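Local coordinates for protein ATP-dependent CLP protease, putative (Plasmodium falciparum, PDB 2F6I) that probably hydrolyses proteins to small peptides as the ClpP serine protease of an ATP-dependent Clp system, represented here by its catalytic domain, at residues 161-166 with 171-176; 84-89 with 108-113; 38-43 with 65-70. All coordinates share one frame; numbering follows the deposited sequence.

Contact 1: residues 161-166 with 171-176; sequences LYHYLS and QTVETI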
loop_
_atom_site.group_PDB
_atom_site.type_symbol
_atom_site.label_atom_id
_atom_site.label_comp_id
_atom_site.label_asym_id
_atom_site.label_seq_id
_atom_site.Cartn_x
_atom_site.Cartn_y
_atom_site.Cartn_z
ATOM N N LEU C 161 -26.278 27.877 -12.295
ATOM C CA LEU C 161 -26.971 26.653 -12.676
ATOM C C LEU C 161 -28.446 26.852 -12.347
ATOM O O LEU C 161 -29.320 26.558 -13.163
ATOM C CB LEU C 161 -26.401 25.456 -11.902
ATOM C CG LEU C 161 -26.904 24.039 -12.223
ATOM C CD1 LEU C 161 -25.988 23.022 -11.574
ATOM C CD2 LEU C 161 -28.331 23.848 -11.731
ATOM N N TYR C 162 -28.715 27.365 -11.150
ATOM C CA TYR C 162 -30.083 27.611 -10.714
ATOM C C TYR C 162 -30.818 28.522 -11.693
ATOM O O TYR C 162 -31.956 28.243 -12.065
ATOM C CB TYR C 162 -30.107 28.234 -9.311
ATOM C CG TYR C 162 -29.541 27.346 -8.218
ATOM C CD1 TYR C 162 -29.710 25.961 -8.260
ATOM C CD2 TYR C 162 -28.856 27.892 -7.131
ATOM C CE1 TYR C 162 -29.209 25.141 -7.248
ATOM C CE2 TYR C 162 -28.352 27.082 -6.114
ATOM C CZ TYR C 162 -28.531 25.706 -6.179
ATOM O OH TYR C 162 -28.021 24.896 -5.187
ATOM N N HIS C 163 -30.170 29.607 -12.114
ATOM C CA HIS C 163 -30.792 30.533 -13.054
ATOM C C HIS C 163 -31.182 29.858 -14.364
ATOM O O HIS C 163 -32.282 30.075 -14.874
ATOM C CB HIS C 163 -29.868 31.720 -13.348
ATOM C CG HIS C 163 -29.894 32.780 -12.292
ATOM N ND1 HIS C 163 -29.290 32.621 -11.063
ATOM C CD2 HIS C 163 -30.474 34.003 -12.272
ATOM C CE1 HIS C 163 -29.498 33.702 -10.331
ATOM N NE2 HIS C 163 -30.214 34.556 -11.041
ATOM N N TYR C 164 -30.281 29.046 -14.912
ATOM C CA TYR C 164 -30.566 28.350 -16.160
ATOM C C TYR C 164 -31.714 27.365 -15.998
ATOM O O TYR C 164 -32.559 27.239 -16.885
ATOM C CB TYR C 164 -29.321 27.616 -16.667
ATOM C CG TYR C 164 -28.345 28.509 -17.397
ATOM C CD1 TYR C 164 -27.013 28.600 -16.996
ATOM C CD2 TYR C 164 -28.757 29.270 -18.494
ATOM C CE1 TYR C 164 -26.114 29.427 -17.667
ATOM C CE2 TYR C 164 -27.867 30.100 -19.172
ATOM C CZ TYR C 164 -26.549 30.173 -18.754
ATOM O OH TYR C 164 -25.668 30.995 -19.422
ATOM N N LEU C 165 -31.751 26.664 -14.869
ATOM C CA LEU C 165 -32.822 25.705 -14.633
ATOM C C LEU C 165 -34.137 26.458 -14.488
ATOM O O LEU C 165 -35.186 26.001 -14.941
ATOM C CB LEU C 165 -32.561 24.892 -13.365
ATOM C CG LEU C 165 -33.621 23.813 -13.123
ATOM C CD1 LEU C 165 -33.596 22.825 -14.277
ATOM C CD2 LEU C 165 -33.365 23.101 -11.805
ATOM N N SER C 166 -34.063 27.620 -13.848
ATOM C CA SER C 166 -35.231 28.458 -13.635
ATOM C C SER C 166 -35.863 28.846 -14.973
ATOM O O SER C 166 -37.072 28.732 -15.153
ATOM C CB SER C 166 -34.827 29.714 -12.861
ATOM O OG SER C 166 -35.959 30.484 -12.498
ATOM N N GLN C 171 -39.778 27.811 -12.838
ATOM C CA GLN C 171 -39.745 27.890 -11.385
ATOM C C GLN C 171 -38.863 29.076 -11.053
ATOM O O GLN C 171 -38.058 29.502 -11.878
ATOM C CB GLN C 171 -39.137 26.625 -10.783
ATOM C CG GLN C 171 -39.928 25.364 -11.051
ATOM C CD GLN C 171 -41.324 25.431 -10.481
ATOM O OE1 GLN C 171 -41.509 25.722 -9.299
ATOM N NE2 GLN C 171 -42.320 25.159 -11.317
ATOM N N THR C 172 -39.018 29.615 -9.853
ATOM C CA THR C 172 -38.207 30.752 -9.443
ATOM C C THR C 172 -36.872 30.254 -8.913
ATOM O O THR C 172 -36.774 29.119 -8.432
ATOM C CB THR C 172 -38.900 31.562 -8.333
ATOM O OG1 THR C 172 -38.931 30.798 -7.121
ATOM C CG2 THR C 172 -40.324 31.868 -8.722
ATOM N N VAL C 173 -35.847 31.096 -9.006
ATOM C CA VAL C 173 -34.526 30.731 -8.523
ATOM C C VAL C 173 -34.585 30.341 -7.043
ATOM O O VAL C 173 -33.836 29.472 -6.590
ATOM C CB VAL C 173 -33.532 31.898 -8.709
ATOM C CG1 VAL C 173 -32.146 31.494 -8.236
ATOM C CG2 VAL C 173 -33.488 32.307 -10.170
ATOM N N GLU C 174 -35.478 30.983 -6.294
ATOM C CA GLU C 174 -35.630 30.695 -4.870
ATOM C C GLU C 174 -36.100 29.259 -4.668
ATOM O O GLU C 174 -35.536 28.518 -3.859
ATOM C CB GLU C 174 -36.640 31.653 -4.230
ATOM C CG GLU C 174 -36.174 33.098 -4.151
ATOM C CD GLU C 174 -35.838 33.677 -5.511
ATOM O OE1 GLU C 174 -36.723 33.682 -6.395
ATOM O OE2 GLU C 174 -34.687 34.127 -5.694
ATOM N N THR C 175 -37.138 28.876 -5.403
ATOM C CA THR C 175 -37.683 27.529 -5.308
ATOM C C THR C 175 -36.617 26.500 -5.673
ATOM O O THR C 175 -36.431 25.512 -4.962
ATOM C CB THR C 175 -38.892 27.349 -6.247
ATOM O OG1 THR C 175 -39.946 28.231 -5.841
ATOM C CG2 THR C 175 -39.395 25.913 -6.207
ATOM N N ILE C 176 -35.920 26.744 -6.780
ATOM C CA ILE C 176 -34.873 25.841 -7.249
ATOM C C ILE C 176 -33.826 25.621 -6.166
ATOM O O ILE C 176 -33.514 24.485 -5.811
ATOM C CB ILE C 176 -34.151 26.401 -8.500
ATOM C CG1 ILE C 176 -35.160 26.668 -9.621
ATOM C CG2 ILE C 176 -33.080 25.419 -8.963
ATOM C CD1 ILE C 176 -35.909 25.442 -10.093
#
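Val173 pushes its two methyls into the shallow hollow that Tyr162, His163 and Ser166 leave along one side of the 161-166 helix. CG1 settles between Tyr162 CB, 4.0 Å away, and the rim of the imidazole at His163 CE1. CG2 lies beside Ser166 and above the centre of the His163 ring, 4.0 Å from its centroid and only 7° off the normal, a CH-pi contact. A branched beta carbon suits the place because its two methyls can fill the hollow side by side. His163 ND1 is hydrogen-bonded to the carbonyl oxygen of Lys159, one turn back in the same helix.

One turn on, Ile176 is the second bump. Its CG2 lies anti to the backbone N and enters the gap between Tyr162 and Leu165, reaching Tyr162 CD1 at 3.5 Å and Leu165 CD2 at 3.7 Å. The side chains of Tyr162 and Ile176 lie alongside each other, pointing opposite ways, whereas CD1 of Ile176 rests on the Leu165 end. These two helices follow each other closely in the ClpP fold: 151-169, the long helix of the handle region, turns through a short link into 173-181, with Thr172 at the N-cap.

Ser166 meets the link through OG, which stands anti to its backbone N (chi1 -173°) and donates a hydrogen bond to Gln171 O; the modelled separation of these two atoms, 2.4 Å, is too short to trust exactly. A small hydroxyl fits where the backbones come close, the CA atoms of Ser166 and Gln171 lying 5.1 Å apart.

Contact 2: residues 84-89 with 108-113; sequences EGLAIL and ASMASV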
loop_
_atom_site.group_PDB
_atom_site.type_symbol
_atom_site.label_atom_id
_atom_site.label_comp_id
_atom_site.label_asym_id
_atom_site.label_seq_id
_atom_site.Cartn_x
_atom_site.Cartn_y
_atom_site.Cartn_z
ATOM N N GLU C 84 -17.915 21.767 -16.901
ATOM C CA GLU C 84 -18.044 20.887 -18.049
ATOM C C GLU C 84 -19.509 20.756 -18.441
ATOM O O GLU C 84 -19.832 20.492 -19.600
ATOM C CB GLU C 84 -17.447 19.516 -17.728
ATOM C CG GLU C 84 -15.957 19.564 -17.412
ATOM C CD GLU C 84 -15.151 20.256 -18.506
ATOM O OE1 GLU C 84 -15.167 19.770 -19.659
ATOM O OE2 GLU C 84 -14.504 21.289 -18.214
ATOM N N GLY C 85 -20.391 20.954 -17.467
ATOM C CA GLY C 85 -21.813 20.866 -17.729
ATOM C C GLY C 85 -22.272 22.083 -18.504
ATOM O O GLY C 85 -22.981 21.969 -19.504
ATOM N N LEU C 86 -21.863 23.259 -18.040
ATOM C CA LEU C 86 -22.227 24.502 -18.699
ATOM C C LEU C 86 -21.606 24.571 -20.090
ATOM O O LEU C 86 -22.118 25.258 -20.972
ATOM C CB LEU C 86 -21.781 25.690 -17.847
ATOM C CG LEU C 86 -22.561 25.790 -16.533
ATOM C CD1 LEU C 86 -21.904 26.797 -15.597
ATOM C CD2 LEU C 86 -24.005 26.179 -16.836
ATOM N N ALA C 87 -20.503 23.850 -20.281
ATOM C CA ALA C 87 -19.837 23.819 -21.578
ATOM C C ALA C 87 -20.721 23.041 -22.543
ATOM O O ALA C 87 -20.933 23.453 -23.686
ATOM C CB ALA C 87 -18.480 23.149 -21.457
ATOM N N ILE C 88 -21.238 21.909 -22.074
ATOM C CA ILE C 88 -22.111 21.086 -22.896
ATOM C C ILE C 88 -23.375 21.875 -23.225
ATOM O O ILE C 88 -23.904 21.785 -24.334
ATOM C CB ILE C 88 -22.498 19.782 -22.168
ATOM C CG1 ILE C 88 -21.260 18.897 -22.008
ATOM C CG2 ILE C 88 -23.575 19.050 -22.944
ATOM C CD1 ILE C 88 -21.522 17.597 -21.272
ATOM N N LEU C 89 -23.846 22.657 -22.257
ATOM C CA LEU C 89 -25.043 23.466 -22.445
ATOM C C LEU C 89 -24.805 24.491 -23.558
ATOM O O LEU C 89 -25.669 24.697 -24.413
ATOM C CB LEU C 89 -25.409 24.182 -21.141
ATOM C CG LEU C 89 -26.834 24.728 -21.023
ATOM C CD1 LEU C 89 -27.827 23.574 -21.065
ATOM C CD2 LEU C 89 -26.983 25.503 -19.720
ATOM N N ALA C 108 -29.352 13.992 -12.355
ATOM C CA ALA C 108 -29.127 15.001 -11.328
ATOM C C ALA C 108 -28.263 16.176 -11.773
ATOM O O ALA C 108 -27.580 16.117 -12.799
ATOM C CB ALA C 108 -28.503 14.346 -10.104
ATOM N N SER C 109 -28.303 17.244 -10.980
ATOM C CA SER C 109 -27.539 18.461 -11.236
ATOM C C SER C 109 -27.529 18.857 -12.712
ATOM O O SER C 109 -28.585 18.925 -13.346
ATOM C CB SER C 109 -26.106 18.291 -10.726
ATOM O OG SER C 109 -25.411 19.525 -10.749
ATOM N N MET C 110 -26.343 19.122 -13.255
ATOM C CA MET C 110 -26.225 19.518 -14.658
ATOM C C MET C 110 -26.901 18.539 -15.610
ATOM O O MET C 110 -27.353 18.928 -16.688
ATOM C CB MET C 110 -24.754 19.690 -15.056
ATOM C CG MET C 110 -24.153 21.030 -14.649
ATOM S SD MET C 110 -25.215 22.419 -15.131
ATOM C CE MET C 110 -25.139 22.325 -16.911
ATOM N N ALA C 111 -26.966 17.271 -15.216
ATOM C CA ALA C 111 -27.606 16.263 -16.049
ATOM C C ALA C 111 -29.084 16.624 -16.156
ATOM O O ALA C 111 -29.688 16.531 -17.227
ATOM C CB ALA C 111 -27.437 14.880 -15.430
ATOM N N SER C 112 -29.655 17.049 -15.032
ATOM C CA SER C 112 -31.055 17.448 -14.978
ATOM C C SER C 112 -31.272 18.710 -15.803
ATOM O O SER C 112 -32.275 18.837 -16.504
ATOM C CB SER C 112 -31.477 17.705 -13.529
ATOM O OG SER C 112 -31.505 16.500 -12.782
ATOM N N VAL C 113 -30.325 19.640 -15.719
ATOM C CA VAL C 113 -30.421 20.885 -16.470
ATOM C C VAL C 113 -30.355 20.610 -17.969
ATOM O O VAL C 113 -31.117 21.187 -18.749
ATOM C CB VAL C 113 -29.288 21.857 -16.094
ATOM C CG1 VAL C 113 -29.411 23.129 -16.913
ATOM C CG2 VAL C 113 -29.347 22.174 -14.606
#
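Met110 lays its CG and terminal methyl against the bare backbone of Gly85, joining two helices of the ClpP fold whose segments 84-89 and 109-113 run almost the same way, 13° apart. Helix 82-94 connects the parallel strands 71-77 and 99-104; helix 109-116 is the one that, in ClpP proteases, begins at the active site. The axes of the two short segments approach to 9.7 Å, but the spacing of the backbones is uneven: the CA atoms of Gly85 and Met110 are 5.5 Å apart, those of Leu89 and Val113 8.4 Å.

The Gly85 end is the tight one. Glycine suits it because its backbone can take the methionine where a beta carbon would have stood in the way: Met110 CG lies 3.9 Å from Gly85 CA. The chain then doubles back, bent at chi2 (-49°) and chi3 (-66°), which brings the methyl CE of Met110 to 3.3 Å from the carbonyl carbon of Gly85. An unbranched, flexible methionine can follow the curve of a helix surface in this way. Leu86 flanks it, with Leu86 CD2 4.0 Å from Met110 CE and the two side chains crossing at about a right angle.

Toward the other end the packing slackens. The side chains of Leu89 and Val113 both start out toward the other helix without meeting closely. Yet this looser end is no opening to solvent: all five touching residues are buried. Leu161 from helix 151-169 covers Met110 and Val113, while Leu205 of a neighbouring subunit packs on Leu89. Across this side the approach comes down to two methyls, Leu89 CD2 and Val113 CG1, at 4.4 Å.

Contact 3: residues 38-43 with 65-70; sequences KKRIIY and NINHND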
loop_
_atom_site.group_PDB
_atom_site.type_symbol
_atom_site.label_atom_id
_atom_site.label_comp_id
_atom_site.label_asym_id
_atom_site.label_seq_id
_atom_site.Cartn_x
_atom_site.Cartn_y
_atom_site.Cartn_z
ATOM N N LYS C 38 -24.862 6.948 -35.671
ATOM C CA LYS C 38 -25.131 7.204 -37.080
ATOM C C LYS C 38 -26.605 7.532 -37.309
ATOM O O LYS C 38 -26.983 8.011 -38.380
ATOM C CB LYS C 38 -24.716 5.999 -37.933
ATOM C CG LYS C 38 -23.204 5.769 -37.982
ATOM C CD LYS C 38 -22.843 4.534 -38.806
ATOM C CE LYS C 38 -21.333 4.287 -38.815
ATOM N NZ LYS C 38 -20.953 3.033 -39.540
ATOM N N LYS C 39 -27.434 7.275 -36.299
ATOM C CA LYS C 39 -28.862 7.563 -36.384
ATOM C C LYS C 39 -29.217 8.798 -35.564
ATOM O O LYS C 39 -30.378 9.012 -35.217
ATOM C CB LYS C 39 -29.690 6.377 -35.887
ATOM C CG LYS C 39 -29.829 5.241 -36.877
ATOM C CD LYS C 39 -30.898 4.271 -36.404
ATOM C CE LYS C 39 -31.313 3.309 -37.509
ATOM N NZ LYS C 39 -32.559 2.565 -37.146
ATOM N N ARG C 40 -28.203 9.601 -35.248
ATOM C CA ARG C 40 -28.389 10.825 -34.478
ATOM C C ARG C 40 -28.799 10.556 -33.037
ATOM O O ARG C 40 -29.428 11.397 -32.398
ATOM C CB ARG C 40 -29.447 11.704 -35.140
ATOM C CG ARG C 40 -29.143 12.065 -36.572
ATOM C CD ARG C 40 -29.335 13.551 -36.780
ATOM N NE ARG C 40 -28.157 14.132 -37.403
ATOM C CZ ARG C 40 -27.769 15.388 -37.241
ATOM N NH1 ARG C 40 -28.465 16.210 -36.469
ATOM N NH2 ARG C 40 -26.676 15.821 -37.847
ATOM N N ILE C 41 -28.437 9.389 -32.522
ATOM C CA ILE C 41 -28.787 9.031 -31.157
ATOM C C ILE C 41 -27.542 8.919 -30.282
ATOM O O ILE C 41 -26.627 8.156 -30.576
ATOM C CB ILE C 41 -29.585 7.711 -31.146
ATOM C CG1 ILE C 41 -30.851 7.889 -31.991
ATOM C CG2 ILE C 41 -29.941 7.317 -29.719
ATOM C CD1 ILE C 41 -31.712 6.649 -32.115
ATOM N N ILE C 42 -27.516 9.697 -29.206
ATOM C CA ILE C 42 -26.383 9.717 -28.290
ATOM C C ILE C 42 -26.778 9.349 -26.867
ATOM O O ILE C 42 -27.914 9.570 -26.445
ATOM C CB ILE C 42 -25.731 11.119 -28.252
ATOM C CG1 ILE C 42 -25.116 11.446 -29.609
ATOM C CG2 ILE C 42 -24.665 11.179 -27.161
ATOM C CD1 ILE C 42 -24.472 12.815 -29.660
ATOM N N TYR C 43 -25.823 8.792 -26.130
ATOM C CA TYR C 43 -26.051 8.413 -24.746
ATOM C C TYR C 43 -25.186 9.239 -23.803
ATOM O O TYR C 43 -23.983 9.383 -24.009
ATOM C CB TYR C 43 -25.738 6.932 -24.522
ATOM C CG TYR C 43 -26.683 5.975 -25.202
ATOM C CD1 TYR C 43 -26.681 5.827 -26.586
ATOM C CD2 TYR C 43 -27.578 5.206 -24.457
ATOM C CE1 TYR C 43 -27.544 4.936 -27.214
ATOM C CE2 TYR C 43 -28.446 4.314 -25.075
ATOM C CZ TYR C 43 -28.424 4.184 -26.452
ATOM O OH TYR C 43 -29.282 3.305 -27.070
ATOM N N ASN C 65 -22.678 18.912 -38.066
ATOM C CA ASN C 65 -21.911 19.195 -39.270
ATOM C C ASN C 65 -22.451 18.399 -40.460
ATOM O O ASN C 65 -22.354 18.842 -41.604
ATOM C CB ASN C 65 -20.436 18.857 -39.048
ATOM C CG ASN C 65 -19.542 19.392 -40.154
ATOM O OD1 ASN C 65 -19.762 19.116 -41.334
ATOM N ND2 ASN C 65 -18.524 20.160 -39.775
ATOM N N ILE C 66 -23.014 17.225 -40.184
ATOM C CA ILE C 66 -23.575 16.374 -41.230
ATOM C C ILE C 66 -24.822 17.051 -41.786
ATOM O O ILE C 66 -24.882 17.401 -42.963
ATOM C CB ILE C 66 -23.963 14.987 -40.670
ATOM C CG1 ILE C 66 -22.747 14.326 -40.014
ATOM C CG2 ILE C 66 -24.517 14.111 -41.784
ATOM C CD1 ILE C 66 -21.567 14.123 -40.947
ATOM N N ASN C 67 -25.819 17.221 -40.926
ATOM C CA ASN C 67 -27.065 17.884 -41.286
ATOM C C ASN C 67 -27.605 18.534 -40.020
ATOM O O ASN C 67 -26.933 18.540 -38.990
ATOM C CB ASN C 67 -28.083 16.887 -41.843
ATOM C CG ASN C 67 -28.384 15.761 -40.880
ATOM O OD1 ASN C 67 -27.854 14.659 -41.013
ATOM N ND2 ASN C 67 -29.230 16.036 -39.896
ATOM N N HIS C 68 -28.811 19.082 -40.081
ATOM C CA HIS C 68 -29.380 19.736 -38.911
ATOM C C HIS C 68 -30.669 19.105 -38.417
ATOM O O HIS C 68 -31.520 19.783 -37.842
ATOM C CB HIS C 68 -29.602 21.220 -39.200
ATOM C CG HIS C 68 -28.336 21.980 -39.450
ATOM N ND1 HIS C 68 -28.324 23.297 -39.859
ATOM C CD2 HIS C 68 -27.038 21.608 -39.345
ATOM C CE1 HIS C 68 -27.074 23.702 -39.996
ATOM N NE2 HIS C 68 -26.274 22.696 -39.690
ATOM N N ASN C 69 -30.814 17.804 -38.638
ATOM C CA ASN C 69 -32.004 17.104 -38.181
ATOM C C ASN C 69 -31.922 16.953 -36.668
ATOM O O ASN C 69 -30.906 17.278 -36.056
ATOM C CB ASN C 69 -32.109 15.726 -38.840
ATOM C CG ASN C 69 -32.190 15.812 -40.352
ATOM O OD1 ASN C 69 -32.898 16.660 -40.900
ATOM N ND2 ASN C 69 -31.472 14.928 -41.035
ATOM N N ASP C 70 -32.993 16.457 -36.064
ATOM C CA ASP C 70 -33.034 16.280 -34.620
ATOM C C ASP C 70 -32.041 15.255 -34.072
ATOM O O ASP C 70 -31.843 14.182 -34.644
ATOM C CB ASP C 70 -34.454 15.901 -34.188
ATOM C CG ASP C 70 -35.390 17.096 -34.147
ATOM O OD1 ASP C 70 -35.268 17.982 -35.020
ATOM O OD2 ASP C 70 -36.252 17.144 -33.245
#
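Arg40, the buried hub of an otherwise superficial contact, reaches into the curl of chain formed by residues 66-70. Much the largest share of the covered surface is its own; Asp70 and Asn67 contribute most from the other segment. Bends at chi2 and chi3 let the long side chain pass the Asp70 backbone before the guanidinium sets one face against the Asn67 amide.

Asp70 takes part through its main chain. Its carbonyl oxygen lies 3.5 Å from Arg40 CB and 3.4 Å from Arg40 CD, near the plane of the guanidinium at its edge. The side chain sets off away from Arg40, and its OD2 makes salt bridges with Lys119 and Lys122.

Asn67 reaches in to meet the arginine head-on. Its side-chain amide lies over one face of the guanidinium, the two planes 37° apart, while its backbone carbonyl oxygen is an acceptor for Arg40 NH2. That bond, 3.0 Å from Arg40 NH2 to Asn67 O, is weak, with an angle of 127° at the hydrogen, and the place of NH2 is not quite certain. Arg40 NH1 lies 2.7 Å from the carbonyl oxygen of Asn69 and is hydrogen-bonded to Ser97 OG. Arginine suits the spot because a flat group with several N-H donors can lie among the backbone oxygens of the loop after the helix.

Arg40 also has a positive phi, as the C-prime residue of the Schellman motif ending helix 30-37. Its side chain then packs on Leu63 of helix 50-66 and Ile71 of strand 71-77, placing the contact at the corner of the beta-alpha-beta unit where strand 41-44 starts, helix 50-66 ends and strand 71-77 is about to begin beside the first strand.

Overall arrangement
Contacts 1 and 2 form one continuous block, their centres 14 Å apart. Leu161 joins them: it belongs to the 161-166 segment but packs on contact 2, with Leu161 CD2 3.5 Å from Val113 CG2 and Leu161 CD1 3.7 Å from Met110 SD. Contact 1 comes closer to the predicted active-site residue His134, about 7 Å between the side chains of Tyr162 and His134, than contact 2, where the side chain of Val113 is about 11 Å from that of His134. Contact 3 stands apart, 20 Å from contact 2 and 30 Å from contact 1 between centres, on the other side of the chain's centre from contact 1. Each contact reaches a neighbouring subunit of the 14-chain assembly.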